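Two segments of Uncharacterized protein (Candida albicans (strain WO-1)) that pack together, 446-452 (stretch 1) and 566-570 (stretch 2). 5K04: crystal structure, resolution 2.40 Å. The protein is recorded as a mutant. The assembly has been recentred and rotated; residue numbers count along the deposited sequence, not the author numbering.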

# COMPACT_ATOMS: atom_id res chain seq x y z
N ASN A 446 -2.76 8.19 2.50
CA ASN A 446 -3.42 9.23 1.72
C ASN A 446 -4.75 9.72 2.29
O ASN A 446 -5.02 10.92 2.37
CB ASN A 446 -3.68 8.61 0.36
CG ASN A 446 -3.91 9.58 -0.67
OD1 ASN A 446 -4.31 10.70 -0.40
ND2 ASN A 446 -3.68 9.17 -1.92
N TYR A 447 -5.60 8.74 2.59
CA TYR A 447 -6.99 8.99 2.94
C TYR A 447 -7.11 9.83 4.21
O TYR A 447 -8.17 10.42 4.44
CB TYR A 447 -7.71 7.66 3.09
CG TYR A 447 -7.37 6.92 4.38
CD1 TYR A 447 -8.09 7.17 5.56
CD2 TYR A 447 -6.35 5.96 4.43
CE1 TYR A 447 -7.80 6.49 6.77
CE2 TYR A 447 -6.06 5.27 5.64
CZ TYR A 447 -6.78 5.55 6.80
OH TYR A 447 -6.49 4.88 7.96
N TYR A 448 -6.05 9.88 5.03
CA TYR A 448 -6.02 10.80 6.17
C TYR A 448 -6.14 12.25 5.73
O TYR A 448 -6.49 13.10 6.55
CB TYR A 448 -4.73 10.61 7.00
CG TYR A 448 -4.78 9.46 7.99
CD1 TYR A 448 -5.42 9.59 9.22
CD2 TYR A 448 -4.18 8.25 7.68
CE1 TYR A 448 -5.47 8.53 10.13
CE2 TYR A 448 -4.23 7.18 8.57
CZ TYR A 448 -4.87 7.33 9.80
OH TYR A 448 -4.90 6.27 10.66
N LEU A 449 -5.84 12.55 4.46
CA LEU A 449 -5.93 13.90 3.92
C LEU A 449 -7.28 14.17 3.24
O LEU A 449 -7.45 15.23 2.63
CB LEU A 449 -4.79 14.13 2.93
CG LEU A 449 -3.37 13.90 3.47
CD1 LEU A 449 -2.37 13.79 2.32
CD2 LEU A 449 -2.96 15.03 4.43
N THR A 450 -8.23 13.24 3.37
CA THR A 450 -9.51 13.34 2.68
C THR A 450 -10.17 14.71 2.83
O THR A 450 -10.64 15.30 1.85
CB THR A 450 -10.43 12.23 3.22
OG1 THR A 450 -9.88 10.94 2.90
CG2 THR A 450 -11.86 12.36 2.65
N THR A 451 -10.19 15.25 4.05
CA THR A 451 -10.92 16.49 4.37
C THR A 451 -10.07 17.75 4.23
O THR A 451 -10.58 18.84 4.50
CB THR A 451 -11.48 16.43 5.80
OG1 THR A 451 -10.39 16.35 6.73
CG2 THR A 451 -12.38 15.20 5.98
N THR A 452 -8.81 17.62 3.84
CA THR A 452 -7.96 18.79 3.69
C THR A 452 -8.56 19.78 2.69
O THR A 452 -9.23 19.39 1.72
CB THR A 452 -6.55 18.36 3.26
OG1 THR A 452 -6.63 17.50 2.12
CG2 THR A 452 -5.87 17.62 4.41
N ASP A 566 -14.42 7.56 12.26
CA ASP A 566 -13.71 7.16 11.06
C ASP A 566 -13.33 8.42 10.28
O ASP A 566 -14.04 9.43 10.34
CB ASP A 566 -14.59 6.24 10.19
CG ASP A 566 -14.80 4.87 10.81
OD1 ASP A 566 -13.86 4.37 11.46
OD2 ASP A 566 -15.90 4.31 10.62
N VAL A 567 -12.21 8.36 9.57
CA VAL A 567 -12.04 9.37 8.52
C VAL A 567 -13.16 9.20 7.49
O VAL A 567 -13.49 8.06 7.10
CB VAL A 567 -10.65 9.25 7.88
CG1 VAL A 567 -10.49 10.21 6.68
CG2 VAL A 567 -9.56 9.55 8.93
N PRO A 568 -13.82 10.26 7.09
CA PRO A 568 -15.02 10.16 6.23
C PRO A 568 -14.70 10.02 4.75
O PRO A 568 -14.95 10.92 3.92
CB PRO A 568 -15.76 11.47 6.55
CG PRO A 568 -14.69 12.43 6.95
CD PRO A 568 -13.65 11.61 7.68
N VAL A 569 -14.17 8.86 4.39
CA VAL A 569 -13.90 8.56 2.99
C VAL A 569 -15.23 8.32 2.28
O VAL A 569 -16.22 7.92 2.90
CB VAL A 569 -12.97 7.34 2.85
CG1 VAL A 569 -11.59 7.63 3.48
CG2 VAL A 569 -13.62 6.09 3.45
N ASN A 570 -15.24 8.56 0.97
CA ASN A 570 -16.42 8.32 0.11
C ASN A 570 -15.91 7.78 -1.23
O ASN A 570 -15.57 8.55 -2.13
CB ASN A 570 -17.26 9.58 -0.07
CG ASN A 570 -18.62 9.27 -0.70
OD1 ASN A 570 -18.84 8.19 -1.24
ND2 ASN A 570 -19.54 10.23 -0.63

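No hydrogen bond joins the two stretches; they meet through van der Waals contact that buries 284 Å², both sides summed. Stretch 1 is a compact run of turns, with a 3-10 segment around Tyr-448 and a type I turn from Leu-449 to Thr-452, whereas stretch 2 has no regular helix or strand. The CA atoms pair Tyr-448 with Val-567 (6.6 Å) and Thr-450 with Val-569 (6.5 Å), so the chains run in the same sense here.

Along stretch 2, Asp-566 makes no contact. Val-567 follows with CB pointing toward stretch 1 and loses the most area, 76 Å². Its CG1 lies 3.2 Å from Tyr-447 O, a tight approach but not a hydrogen bond, since a methyl is no conventional donor. Tyr-447 O also accepts hydrogen bonds from Thr-450 N (3.0 Å) and, very short, Thr-450 OG1 (2.4 Å). Val-567 CB sits at the edge of the Tyr-447 ring, 4.0 Å from CD1, while its CG2 reaches Tyr-448 CD1 at 4.2 Å.

Pro-568 meets the methyls of Thr-450 and Thr-451: Thr-451 CG2 lies 3.7 Å from Pro-568 CG, and Thr-450 CG2 3.6 Å from Pro-568 O. Val-569 CG1 then packs against Tyr-447 CB (3.9 Å) and Thr-450 OG1 (3.8 Å). At Asn-570 the contact ends, its side chain capping the helix that follows.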